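Local coordinates for protein interferon-inducible and double-stranded-dependent eIF-2kinase (Carassius auratus, PDB 4KMF) that binds Z-DNA through the Zalpha domain of this chain, part of a PKR-like kinase (PKZ) that probably phosphorylates the translation initiation factor eIF2alpha, at residues Thr4-Lys9 and Asn37-Asn42; Asn42-Asn47 and Pro57-Met62. All blocks are in the same frame, centred on the assembly; numbering follows the deposited sequence.

Interaction 1 of 2, residues Thr4-Lys9 and Asn37-Asn42. With nucleotides of chain B.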
ATOM      1  N   THR A   4       3.925 -19.842  -8.567  1.00 27.16           N
ATOM      2  CA  THR A   4       3.099 -21.023  -8.368  1.00 27.22           C
ATOM      3  C   THR A   4       3.607 -21.872  -7.213  1.00 26.51           C
ATOM      4  O   THR A   4       2.830 -22.285  -6.367  1.00 25.82           O
ATOM      5  CB  THR A   4       2.947 -21.832  -9.646  1.00 27.55           C
ATOM      6  OG1 THR A   4       2.460 -20.961 -10.671  1.00 29.73           O
ATOM      7  CG2 THR A   4       1.961 -22.961  -9.475  1.00 28.81           C
ATOM      8  N   GLN A   5       4.920 -22.075  -7.156  1.00 26.26           N
ATOM      9  CA  GLN A   5       5.528 -22.838  -6.100  1.00 26.69           C
ATOM     10  C   GLN A   5       5.367 -22.161  -4.721  1.00 25.74           C
ATOM     11  O   GLN A   5       5.000 -22.811  -3.746  1.00 25.22           O
ATOM     12  CB  GLN A   5       6.996 -23.106  -6.458  1.00 27.23           C
ATOM     13  CG  GLN A   5       7.757 -23.787  -5.368  1.00 31.24           C
ATOM     14  CD  GLN A   5       7.248 -25.165  -5.081  1.00 35.68           C
ATOM     15  OE1 GLN A   5       6.557 -25.777  -5.907  1.00 38.21           O
ATOM     16  NE2 GLN A   5       7.589 -25.681  -3.895  1.00 39.67           N
ATOM     17  N   MET A   6       5.564 -20.851  -4.652  1.00 25.54           N
ATOM     18  CA  MET A   6       5.247 -20.081  -3.440  1.00 25.61           C
ATOM     19  C   MET A   6       3.776 -20.224  -3.005  1.00 24.19           C
ATOM     20  O   MET A   6       3.492 -20.361  -1.813  1.00 23.69           O
ATOM     21  CB  MET A   6       5.534 -18.604  -3.658  1.00 27.03           C
ATOM     22  CG  MET A   6       5.958 -17.873  -2.427  1.00 31.77           C
ATOM     23  SD  MET A   6       7.724 -18.158  -2.114  1.00 43.41           S
ATOM     24  CE  MET A   6       7.622 -19.582  -1.022  1.00 40.03           C
ATOM     25  N   GLU A   7       2.855 -20.145  -3.972  1.00 22.72           N
ATOM     26  CA  GLU A   7       1.439 -20.322  -3.686  1.00 22.10           C
ATOM     27  C   GLU A   7       1.141 -21.700  -3.108  1.00 22.75           C
ATOM     28  O   GLU A   7       0.360 -21.821  -2.150  1.00 23.61           O
ATOM     29  CB  GLU A   7       0.574 -19.920  -4.896  1.00 21.95           C
ATOM     30  CG  GLU A   7       0.722 -18.396  -5.138  1.00 22.04           C
ATOM     31  CD  GLU A   7      -0.208 -17.744  -6.143  1.00 25.16           C
ATOM     32  OE1 GLU A   7      -1.037 -18.434  -6.774  1.00 27.41           O
ATOM     33  OE2 GLU A   7      -0.106 -16.491  -6.271  1.00 27.50           O
ATOM     34  N   ARG A   8       1.805 -22.725  -3.643  1.00 22.89           N
ATOM     35  CA  ARG A   8       1.676 -24.101  -3.144  1.00 23.94           C
ATOM     36  C   ARG A   8       2.106 -24.203  -1.695  1.00 22.87           C
ATOM     37  O   ARG A   8       1.423 -24.859  -0.881  1.00 23.15           O
ATOM     38  CB  ARG A   8       2.533 -25.046  -3.990  1.00 25.18           C
ATOM     39  CG  ARG A   8       1.887 -25.540  -5.271  1.00 30.62           C
ATOM     40  CD  ARG A   8       2.967 -26.266  -6.078  1.00 38.98           C
ATOM     41  NE  ARG A   8       2.554 -26.671  -7.426  1.00 48.20           N
ATOM     42  CZ  ARG A   8       3.216 -27.565  -8.172  1.00 52.08           C
ATOM     43  NH1 ARG A   8       4.321 -28.143  -7.709  1.00 54.26           N
ATOM     44  NH2 ARG A   8       2.773 -27.895  -9.384  1.00 55.35           N
ATOM     45  N   LYS A   9       3.207 -23.520  -1.362  1.00 22.38           N
ATOM     46  CA  LYS A   9       3.697 -23.488   0.009  1.00 22.66           C
ATOM     47  C   LYS A   9       2.711 -22.824   0.970  1.00 21.63           C
ATOM     48  O   LYS A   9       2.526 -23.295   2.085  1.00 20.83           O
ATOM     49  CB  LYS A   9       5.055 -22.805   0.065  1.00 23.41           C
ATOM     50  CG  LYS A   9       6.133 -23.611  -0.635  1.00 26.30           C
ATOM     51  CD  LYS A   9       7.531 -23.093  -0.329  1.00 33.30           C
ATOM     52  CE  LYS A   9       8.542 -23.948  -1.063  1.00 36.99           C
ATOM     53  NZ  LYS A   9       9.872 -24.174  -0.375  1.00 40.24           N
ATOM     54  N   ASN A  37       0.564 -11.263   0.876  1.00 16.56           N
ATOM     55  CA  ASN A  37      -0.759 -10.767   0.509  1.00 16.60           C
ATOM     56  C   ASN A  37      -0.994 -10.801  -0.990  1.00 16.52           C
ATOM     57  O   ASN A  37      -2.075 -11.147  -1.436  1.00 16.06           O
ATOM     58  CB  ASN A  37      -1.007  -9.378   1.110  1.00 16.47           C
ATOM     59  CG  ASN A  37      -1.618  -9.454   2.474  1.00 16.71           C
ATOM     60  OD1 ASN A  37      -2.253 -10.445   2.823  1.00 18.38           O
ATOM     61  ND2 ASN A  37      -1.461  -8.385   3.253  1.00 18.67           N
ATOM     62  N   ARG A  38       0.026 -10.477  -1.781  1.00 15.81           N
ATOM     63  CA  ARG A  38      -0.080 -10.625  -3.238  1.00 16.93           C
ATOM     64  C   ARG A  38      -0.547 -12.059  -3.582  1.00 16.69           C
ATOM     65  O   ARG A  38      -1.514 -12.260  -4.313  1.00 16.72           O
ATOM     66  CB  ARG A  38       1.260 -10.314  -3.901  1.00 16.59           C
ATOM     67  CG  ARG A  38       1.204 -10.526  -5.407  1.00 20.22           C
ATOM     68  CD  ARG A  38       2.482 -10.037  -6.070  1.00 29.53           C
ATOM     69  NE  ARG A  38       3.455 -11.102  -6.244  1.00 36.89           N
ATOM     70  CZ  ARG A  38       4.665 -11.141  -5.673  1.00 41.18           C
ATOM     71  NH1 ARG A  38       5.080 -10.145  -4.880  1.00 42.07           N
ATOM     72  NH2 ARG A  38       5.476 -12.185  -5.911  1.00 42.65           N
ATOM     73  N   HIS A  39       0.126 -13.043  -3.008  1.00 17.05           N
ATOM     74  CA  HIS A  39      -0.233 -14.432  -3.236  1.00 17.41           C
ATOM     75  C   HIS A  39      -1.595 -14.816  -2.695  1.00 16.47           C
ATOM     76  O   HIS A  39      -2.333 -15.542  -3.368  1.00 15.04           O
ATOM     77  CB  HIS A  39       0.855 -15.365  -2.717  1.00 18.07           C
ATOM     78  CG  HIS A  39       2.152 -15.223  -3.446  1.00 21.16           C
ATOM     79  ND1 HIS A  39       2.248 -15.297  -4.823  1.00 23.34           N
ATOM     80  CD2 HIS A  39       3.402 -14.980  -2.994  1.00 25.23           C
ATOM     81  CE1 HIS A  39       3.507 -15.125  -5.184  1.00 27.38           C
ATOM     82  NE2 HIS A  39       4.230 -14.931  -4.094  1.00 26.49           N
ATOM     83  N   LEU A  40      -1.941 -14.360  -1.488  1.00 16.07           N
ATOM     84  CA  LEU A  40      -3.255 -14.701  -0.907  1.00 15.64           C
ATOM     85  C   LEU A  40      -4.404 -14.174  -1.792  1.00 15.78           C
ATOM     86  O   LEU A  40      -5.382 -14.881  -2.026  1.00 15.83           O
ATOM     87  CB  LEU A  40      -3.393 -14.128   0.508  1.00 14.00           C
ATOM     88  CG  LEU A  40      -2.591 -14.935   1.547  1.00 16.49           C
ATOM     89  CD1 LEU A  40      -2.541 -14.216   2.900  1.00 16.97           C
ATOM     90  CD2 LEU A  40      -3.119 -16.364   1.658  1.00 17.92           C
ATOM     91  N   TYR A  41      -4.285 -12.933  -2.276  1.00 15.87           N
ATOM     92  CA  TYR A  41      -5.344 -12.378  -3.119  1.00 16.08           C
ATOM     93  C   TYR A  41      -5.392 -13.037  -4.501  1.00 17.31           C
ATOM     94  O   TYR A  41      -6.494 -13.221  -5.027  1.00 17.20           O
ATOM     95  CB  TYR A  41      -5.285 -10.839  -3.189  1.00 16.18           C
ATOM     96  CG  TYR A  41      -5.819 -10.186  -1.919  1.00 15.04           C
ATOM     97  CD1 TYR A  41      -4.955  -9.898  -0.839  1.00 13.47           C
ATOM     98  CD2 TYR A  41      -7.174  -9.876  -1.783  1.00 16.01           C
ATOM     99  CE1 TYR A  41      -5.429  -9.322   0.343  1.00 13.64           C
ATOM    100  CE2 TYR A  41      -7.663  -9.299  -0.590  1.00 15.78           C
ATOM    101  CZ  TYR A  41      -6.780  -9.039   0.474  1.00 14.41           C
ATOM    102  OH  TYR A  41      -7.284  -8.477   1.639  1.00 16.06           O
ATOM    103  N   ASN A  42      -4.237 -13.443  -5.064  1.00 17.17           N
ATOM    104  CA  ASN A  42      -4.257 -14.267  -6.306  1.00 17.77           C
ATOM    105  C   ASN A  42      -4.945 -15.599  -6.034  1.00 17.93           C
ATOM    106  O   ASN A  42      -5.783 -16.037  -6.826  1.00 18.77           O
ATOM    107  CB  ASN A  42      -2.837 -14.620  -6.785  1.00 18.55           C
ATOM    108  CG  ASN A  42      -2.067 -13.442  -7.324  1.00 20.51           C
ATOM    109  OD1 ASN A  42      -2.635 -12.451  -7.747  1.00 23.03           O
ATOM    110  ND2 ASN A  42      -0.749 -13.590  -7.374  1.00 24.52           N
TER
ATOM    111  P    DG B   5       0.047  -5.353   1.588  1.00 18.98           P
ATOM    112  OP1  DG B   5       0.073  -6.144   2.822  1.00 18.71           O
ATOM    113  OP2  DG B   5       1.242  -4.574   1.142  1.00 21.56           O
ATOM    114  O5'  DG B   5      -0.410  -6.272   0.364  1.00 17.92           O
ATOM    115  C5'  DG B   5      -0.460  -5.730  -0.958  1.00 16.94           C
ATOM    116  C4'  DG B   5      -1.114  -6.780  -1.825  1.00 18.28           C
ATOM    117  O4'  DG B   5      -2.464  -7.066  -1.395  1.00 18.38           O
ATOM    118  C3'  DG B   5      -1.197  -6.335  -3.267  1.00 21.30           C
ATOM    119  O3'  DG B   5      -0.128  -7.022  -3.899  1.00 22.83           O
ATOM    120  C2'  DG B   5      -2.527  -6.873  -3.768  1.00 18.52           C
ATOM    121  C1'  DG B   5      -3.320  -7.206  -2.527  1.00 19.26           C
ATOM    122  N9   DG B   5      -4.422  -6.272  -2.264  1.00 17.40           N
ATOM    123  C8   DG B   5      -5.744  -6.608  -2.048  1.00 17.92           C
ATOM    124  N7   DG B   5      -6.507  -5.583  -1.805  1.00 17.23           N
ATOM    125  C5   DG B   5      -5.645  -4.480  -1.883  1.00 17.46           C
ATOM    126  C6   DG B   5      -5.929  -3.101  -1.679  1.00 16.85           C
ATOM    127  O6   DG B   5      -7.046  -2.622  -1.411  1.00 17.63           O
ATOM    128  N1   DG B   5      -4.800  -2.275  -1.828  1.00 16.26           N
ATOM    129  C2   DG B   5      -3.537  -2.762  -2.130  1.00 16.74           C
ATOM    130  N2   DG B   5      -2.558  -1.848  -2.220  1.00 18.56           N
ATOM    131  N3   DG B   5      -3.247  -4.090  -2.270  1.00 17.69           N
ATOM    132  C4   DG B   5      -4.357  -4.885  -2.177  1.00 16.70           C
ATOM    133  P    DC B   4      -5.182  -6.609   3.882  1.00 17.70           P
ATOM    134  OP1  DC B   4      -5.285  -7.999   3.378  1.00 17.42           O
ATOM    135  OP2  DC B   4      -4.133  -6.343   4.860  1.00 18.03           O
ATOM    136  O5'  DC B   4      -5.026  -5.578   2.687  1.00 17.83           O
ATOM    137  C5'  DC B   4      -4.373  -5.947   1.443  1.00 16.20           C
ATOM    138  C4'  DC B   4      -3.378  -4.837   1.086  1.00 16.36           C
ATOM    139  O4'  DC B   4      -4.091  -3.604   0.809  1.00 17.49           O
ATOM    140  C3'  DC B   4      -2.380  -4.470   2.184  1.00 15.49           C
ATOM    141  O3'  DC B   4      -1.083  -4.214   1.625  1.00 17.70           O
ATOM    142  C2'  DC B   4      -2.937  -3.190   2.782  1.00 14.34           C
ATOM    143  C1'  DC B   4      -3.448  -2.549   1.514  1.00 15.75           C
ATOM    144  N1   DC B   4      -4.404  -1.465   1.779  1.00 15.50           N
ATOM    145  C2   DC B   4      -3.927  -0.168   2.003  1.00 14.84           C
ATOM    146  O2   DC B   4      -2.718   0.044   1.972  1.00 14.93           O
ATOM    147  N3   DC B   4      -4.825   0.830   2.237  1.00 15.13           N
ATOM    148  C4   DC B   4      -6.140   0.554   2.286  1.00 15.50           C
ATOM    149  N4   DC B   4      -6.987   1.552   2.481  1.00 15.78           N
ATOM    150  C5   DC B   4      -6.652  -0.768   2.049  1.00 15.74           C
ATOM    151  C6   DC B   4      -5.759  -1.741   1.817  1.00 16.36           C
ATOM    152  P    DC B   6       0.635  -6.469  -5.189  1.00 31.78           P
ATOM    153  OP1  DC B   6       0.691  -7.609  -6.127  1.00 34.85           O
ATOM    154  OP2  DC B   6       1.896  -5.919  -4.666  1.00 30.97           O
ATOM    155  O5'  DC B   6      -0.250  -5.353  -5.847  1.00 24.86           O
ATOM    156  C5'  DC B   6       0.212  -4.968  -7.122  1.00 22.31           C
ATOM    157  C4'  DC B   6       0.036  -3.475  -7.259  1.00 21.74           C
ATOM    158  O4'  DC B   6      -1.378  -3.182  -7.312  1.00 22.31           O
ATOM    159  C3'  DC B   6       0.610  -2.597  -6.165  1.00 22.14           C
ATOM    160  O3'  DC B   6       1.144  -1.453  -6.816  1.00 24.86           O
ATOM    161  C2'  DC B   6      -0.611  -2.201  -5.339  1.00 21.52           C
ATOM    162  C1'  DC B   6      -1.688  -2.138  -6.401  1.00 19.69           C
ATOM    163  N1   DC B   6      -3.088  -2.357  -5.917  1.00 18.01           N
ATOM    164  C2   DC B   6      -3.831  -1.242  -5.512  1.00 17.26           C
ATOM    165  O2   DC B   6      -3.301  -0.127  -5.541  1.00 18.50           O
ATOM    166  N3   DC B   6      -5.102  -1.413  -5.107  1.00 17.32           N
ATOM    167  C4   DC B   6      -5.616  -2.657  -5.089  1.00 16.53           C
ATOM    168  N4   DC B   6      -6.878  -2.807  -4.670  1.00 19.20           N
ATOM    169  C5   DC B   6      -4.878  -3.819  -5.512  1.00 15.92           C
ATOM    170  C6   DC B   6      -3.614  -3.618  -5.904  1.00 16.97           C
TER

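Interaction 2 of 2, residues Asn42-Asn47 and Pro57-Met62. With nucleotides of chain B.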
ATOM      1  N   ASN A  42      -4.237 -13.443  -5.064  1.00 17.17           N
ATOM      2  CA  ASN A  42      -4.257 -14.267  -6.306  1.00 17.77           C
ATOM      3  C   ASN A  42      -4.945 -15.599  -6.034  1.00 17.93           C
ATOM      4  O   ASN A  42      -5.783 -16.037  -6.826  1.00 18.77           O
ATOM      5  CB  ASN A  42      -2.837 -14.620  -6.785  1.00 18.55           C
ATOM      6  CG  ASN A  42      -2.067 -13.442  -7.324  1.00 20.51           C
ATOM      7  OD1 ASN A  42      -2.635 -12.451  -7.747  1.00 23.03           O
ATOM      8  ND2 ASN A  42      -0.749 -13.590  -7.374  1.00 24.52           N
ATOM      9  N   LEU A  43      -4.607 -16.228  -4.902  1.00 18.27           N
ATOM     10  CA  LEU A  43      -5.232 -17.496  -4.494  1.00 17.78           C
ATOM     11  C   LEU A  43      -6.732 -17.328  -4.275  1.00 18.12           C
ATOM     12  O   LEU A  43      -7.493 -18.256  -4.462  1.00 19.28           O
ATOM     13  CB  LEU A  43      -4.548 -18.074  -3.251  1.00 17.41           C
ATOM     14  CG  LEU A  43      -3.184 -18.716  -3.463  1.00 16.57           C
ATOM     15  CD1 LEU A  43      -2.536 -19.001  -2.135  1.00 18.64           C
ATOM     16  CD2 LEU A  43      -3.353 -20.014  -4.285  1.00 17.51           C
ATOM     17  N   GLN A  44      -7.176 -16.149  -3.878  1.00 18.89           N
ATOM     18  CA  GLN A  44      -8.590 -15.890  -3.789  1.00 19.66           C
ATOM     19  C   GLN A  44      -9.255 -15.751  -5.162  1.00 20.57           C
ATOM     20  O   GLN A  44     -10.344 -16.294  -5.399  1.00 20.04           O
ATOM     21  CB  GLN A  44      -8.809 -14.643  -2.953  1.00 19.73           C
ATOM     22  CG  GLN A  44     -10.289 -14.406  -2.696  1.00 22.63           C
ATOM     23  CD  GLN A  44     -10.510 -13.300  -1.746  1.00 27.62           C
ATOM     24  OE1 GLN A  44     -11.049 -13.515  -0.662  1.00 33.29           O
ATOM     25  NE2 GLN A  44     -10.130 -12.094  -2.139  1.00 27.45           N
ATOM     26  N   ARG A  45      -8.591 -15.057  -6.085  1.00 20.56           N
ATOM     27  CA  ARG A  45      -9.052 -14.983  -7.464  1.00 21.50           C
ATOM     28  C   ARG A  45      -9.163 -16.363  -8.101  1.00 21.23           C
ATOM     29  O   ARG A  45     -10.051 -16.597  -8.895  1.00 22.47           O
ATOM     30  CB  ARG A  45      -8.118 -14.126  -8.309  1.00 22.37           C
ATOM     31  CG  ARG A  45      -8.216 -12.664  -8.052  1.00 25.68           C
ATOM     32  CD  ARG A  45      -7.410 -11.875  -9.095  1.00 28.37           C
ATOM     33  NE  ARG A  45      -8.282 -11.441 -10.194  1.00 32.79           N
ATOM     34  CZ  ARG A  45      -7.872 -10.850 -11.325  1.00 33.44           C
ATOM     35  NH1 ARG A  45      -6.586 -10.588 -11.547  1.00 34.19           N
ATOM     36  NH2 ARG A  45      -8.762 -10.488 -12.235  1.00 34.54           N
ATOM     37  N   SER A  46      -8.305 -17.287  -7.690  1.00 20.67           N
ATOM     38  CA  SER A  46      -8.256 -18.601  -8.300  1.00 20.19           C
ATOM     39  C   SER A  46      -9.051 -19.620  -7.506  1.00 20.30           C
ATOM     40  O   SER A  46      -8.965 -20.821  -7.766  1.00 20.16           O
ATOM     41  CB  SER A  46      -6.815 -19.054  -8.552  1.00 20.88           C
ATOM     42  OG  SER A  46      -6.075 -19.197  -7.354  1.00 19.99           O
ATOM     43  N   ASN A  47      -9.824 -19.122  -6.541  1.00 20.11           N
ATOM     44  CA  ASN A  47     -10.806 -19.911  -5.773  1.00 21.27           C
ATOM     45  C   ASN A  47     -10.143 -20.985  -4.912  1.00 20.93           C
ATOM     46  O   ASN A  47     -10.709 -22.055  -4.661  1.00 21.98           O
ATOM     47  CB  ASN A  47     -11.907 -20.474  -6.695  1.00 22.27           C
ATOM     48  CG  ASN A  47     -13.065 -21.090  -5.922  1.00 23.86           C
ATOM     49  OD1 ASN A  47     -13.587 -20.499  -4.970  1.00 26.60           O
ATOM     50  ND2 ASN A  47     -13.476 -22.297  -6.332  1.00 27.35           N
ATOM     51  N   PRO A  57      -7.733  -9.662   8.187  1.00 22.41           N
ATOM     52  CA  PRO A  57      -8.444 -10.799   7.576  1.00 21.61           C
ATOM     53  C   PRO A  57      -7.832 -12.125   7.961  1.00 20.70           C
ATOM     54  O   PRO A  57      -6.597 -12.243   8.065  1.00 20.59           O
ATOM     55  CB  PRO A  57      -8.278 -10.575   6.066  1.00 22.91           C
ATOM     56  CG  PRO A  57      -7.698  -9.155   5.909  1.00 23.14           C
ATOM     57  CD  PRO A  57      -7.056  -8.794   7.201  1.00 22.26           C
ATOM     58  N   VAL A  58      -8.703 -13.105   8.178  1.00 19.99           N
ATOM     59  CA  VAL A  58      -8.306 -14.483   8.475  1.00 19.84           C
ATOM     60  C   VAL A  58      -8.502 -15.293   7.194  1.00 19.83           C
ATOM     61  O   VAL A  58      -9.549 -15.182   6.518  1.00 21.88           O
ATOM     62  CB  VAL A  58      -9.127 -15.041   9.652  1.00 19.93           C
ATOM     63  CG1 VAL A  58      -8.857 -16.526   9.854  1.00 21.00           C
ATOM     64  CG2 VAL A  58      -8.827 -14.247  10.910  1.00 20.44           C
ATOM     65  N   TRP A  59      -7.483 -16.061   6.817  1.00 18.77           N
ATOM     66  CA  TRP A  59      -7.484 -16.745   5.519  1.00 18.67           C
ATOM     67  C   TRP A  59      -7.631 -18.221   5.754  1.00 19.51           C
ATOM     68  O   TRP A  59      -7.073 -18.752   6.734  1.00 19.76           O
ATOM     69  CB  TRP A  59      -6.173 -16.497   4.799  1.00 17.71           C
ATOM     70  CG  TRP A  59      -6.025 -15.063   4.385  1.00 16.36           C
ATOM     71  CD1 TRP A  59      -5.438 -14.043   5.105  1.00 16.11           C
ATOM     72  CD2 TRP A  59      -6.470 -14.493   3.153  1.00 17.49           C
ATOM     73  NE1 TRP A  59      -5.517 -12.862   4.391  1.00 16.54           N
ATOM     74  CE2 TRP A  59      -6.137 -13.113   3.191  1.00 15.94           C
ATOM     75  CE3 TRP A  59      -7.136 -15.018   2.005  1.00 15.38           C
ATOM     76  CZ2 TRP A  59      -6.425 -12.239   2.109  1.00 19.65           C
ATOM     77  CZ3 TRP A  59      -7.414 -14.162   0.935  1.00 15.78           C
ATOM     78  CH2 TRP A  59      -7.049 -12.780   0.997  1.00 17.14           C
ATOM     79  N   ASP A  60      -8.384 -18.886   4.886  1.00 19.98           N
ATOM     80  CA  ASP A  60      -8.453 -20.346   4.960  1.00 21.54           C
ATOM     81  C   ASP A  60      -8.714 -20.944   3.590  1.00 22.55           C
ATOM     82  O   ASP A  60      -8.972 -20.226   2.624  1.00 21.64           O
ATOM     83  CB  ASP A  60      -9.557 -20.761   5.931  1.00 22.24           C
ATOM     84  CG  ASP A  60      -9.344 -22.137   6.476  1.00 25.41           C
ATOM     85  OD1 ASP A  60     -10.189 -22.540   7.276  1.00 29.28           O
ATOM     86  OD2 ASP A  60      -8.321 -22.800   6.137  1.00 27.94           O
ATOM     87  N   LEU A  61      -8.626 -22.272   3.512  1.00 23.47           N
ATOM     88  CA  LEU A  61      -8.830 -23.000   2.264  1.00 25.13           C
ATOM     89  C   LEU A  61     -10.288 -23.066   1.836  1.00 25.85           C
ATOM     90  O   LEU A  61     -11.164 -23.277   2.665  1.00 26.63           O
ATOM     91  CB  LEU A  61      -8.276 -24.424   2.401  1.00 24.83           C
ATOM     92  CG  LEU A  61      -6.784 -24.545   2.708  1.00 24.93           C
ATOM     93  CD1 LEU A  61      -6.433 -25.965   2.896  1.00 26.23           C
ATOM     94  CD2 LEU A  61      -5.922 -23.965   1.586  1.00 26.30           C
ATOM     95  N   MET A  62     -10.552 -22.878   0.542  1.00 27.97           N
ATOM     96  CA  MET A  62     -11.885 -23.101  -0.016  1.00 29.66           C
ATOM     97  C   MET A  62     -12.254 -24.573   0.096  1.00 30.38           C
ATOM     98  O   MET A  62     -11.374 -25.419  -0.015  1.00 31.55           O
ATOM     99  CB  MET A  62     -11.938 -22.688  -1.473  1.00 30.56           C
ATOM    100  CG  MET A  62     -12.205 -21.253  -1.684  1.00 34.96           C
ATOM    101  SD  MET A  62     -13.921 -20.772  -1.393  1.00 44.62           S
ATOM    102  CE  MET A  62     -13.757 -19.057  -1.893  1.00 44.68           C
TER
ATOM    103  P    DG B   3      -5.529  -4.820   9.899  1.00 18.63           P
ATOM    104  OP1  DG B   3      -6.178  -4.997  11.209  1.00 21.02           O
ATOM    105  OP2  DG B   3      -4.316  -5.639   9.624  1.00 20.24           O
ATOM    106  O5'  DG B   3      -6.609  -5.045   8.724  1.00 19.17           O
ATOM    107  C5'  DG B   3      -6.194  -4.887   7.385  1.00 17.28           C
ATOM    108  C4'  DG B   3      -7.359  -4.976   6.412  1.00 18.28           C
ATOM    109  O4'  DG B   3      -8.219  -3.825   6.578  1.00 16.16           O
ATOM    110  C3'  DG B   3      -6.846  -4.853   4.988  1.00 18.25           C
ATOM    111  O3'  DG B   3      -6.608  -6.173   4.466  1.00 18.03           O
ATOM    112  C2'  DG B   3      -7.948  -4.139   4.212  1.00 19.17           C
ATOM    113  C1'  DG B   3      -8.735  -3.412   5.294  1.00 17.90           C
ATOM    114  N9   DG B   3      -8.611  -1.977   5.320  1.00 17.55           N
ATOM    115  C8   DG B   3      -9.637  -1.069   5.346  1.00 16.71           C
ATOM    116  N7   DG B   3      -9.195   0.171   5.443  1.00 17.55           N
ATOM    117  C5   DG B   3      -7.807   0.066   5.494  1.00 18.32           C
ATOM    118  C6   DG B   3      -6.800   1.065   5.625  1.00 18.41           C
ATOM    119  O6   DG B   3      -6.934   2.313   5.686  1.00 21.00           O
ATOM    120  N1   DG B   3      -5.518   0.515   5.636  1.00 17.94           N
ATOM    121  C2   DG B   3      -5.219  -0.826   5.572  1.00 16.69           C
ATOM    122  N2   DG B   3      -3.914  -1.169   5.579  1.00 16.43           N
ATOM    123  N3   DG B   3      -6.161  -1.772   5.471  1.00 16.09           N
ATOM    124  C4   DG B   3      -7.431  -1.266   5.431  1.00 16.88           C
TER

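Interaction 1 of 2, residues Thr4-Lys9 and Asn37-Asn42
E7, on helix 2-17, reaches across to H39 and N42 of helix 33-45, while the same stretch of the second helix carries DNA-binding residues. The amide of N37 comes first: its ND2 offers an N-H to the phosphate oxygen OP1 of DG5 of chain B (2.7 Å, 164°). R38 runs its aliphatic part beside the phosphate of DC6 of chain B, and its NH2 forms a salt bridge with E3. H39 points to the first helix. Its ND1 donates to E7 OE2 at 3.0 Å, nearly in the ring plane, and meets the anti lone pair; carboxylate and imidazole planes stand 79° apart. CB of M6 lies over one face of the ring, a CH-pi contact 4.3 Å from its centroid. Here the winged helix-turn-helix of the Zalpha domain is apparent: helix 33-45 is the recognition helix, and behind it the axes of 4-9 and 37-42 cross at 84°. The buried L40 packs on A22, I25 and I10. Y41 then turns back to the DNA, with C8 of the DG5 base 3.3 Å above its ring plane, over the centre, and OH donating to OP1 of DC4 of chain B. N42 gives E7 OE2 a second donor through ND2 at 3.2 Å, almost along the C-O axis and with OE2 in the amide plane. A glutamate suits position 7 because one carboxylate oxygen can take both N-H groups.

Interaction 2 of 2, residues Asn42-Asn47 and Pro57-Met62
M62, the last residue of this chain, which is one domain of a longer protein, packs against N47 just beyond helix 33-45. Followed outward, its CB starts 3.5 Å from the backbone O of N47, and CG comes to 3.4 Å from that same oxygen. The chain then bends at chi2 (-75°), which carries SD to 3.6 Å from N47 OD1; CE ends 3.4 Å from OD1, the two side chains crossing at about a right angle. A flexible, unbranched thioether suits this place because it can follow both the main chain and the amide of one residue. N47 has positive phi (65°), which asparagine tolerates better than most residues, and it is the C-prime residue of a Schellman motif: N47 N bonds to Q44 O, and Q48 N to L43 O. Earlier in the helix, Q44 has the length to reach the indole of W59, its OE1 lying 4.0 Å from CZ3, with amide and indole planes 48° apart; OE1 also takes a weak hydrogen bond from N51 ND2. The indole also meets Y41 edge-to-face, and CG of P57 lies 3.5 Å from O3' of DG3 of chain B. This is the wing side of a winged helix-turn-helix, where strand 58-61 runs back past the end of the recognition helix, as in other Zalpha domains.

How the interactions relate
Both interactions use helix 33-45 and share N42, and their centres lie about 9 Å apart. Along the chain they come in series: interaction 1 joins the helix to helix 2-17, and interaction 2 then joins its C-terminal end to strand 58-61, the middle strand of the three-stranded antiparallel sheet. They also touch directly, L40 CD1 lying 3.6 Å from W59 NE1, while E7 packs on L43. The recognition helix thus packs on helix 2-17 and, near its C-terminal end, on strand 58-61, all within a single Zalpha domain. Its DNA-facing residues, together with P57 before the last strand, meet consecutive nucleotides of one strand, chain B.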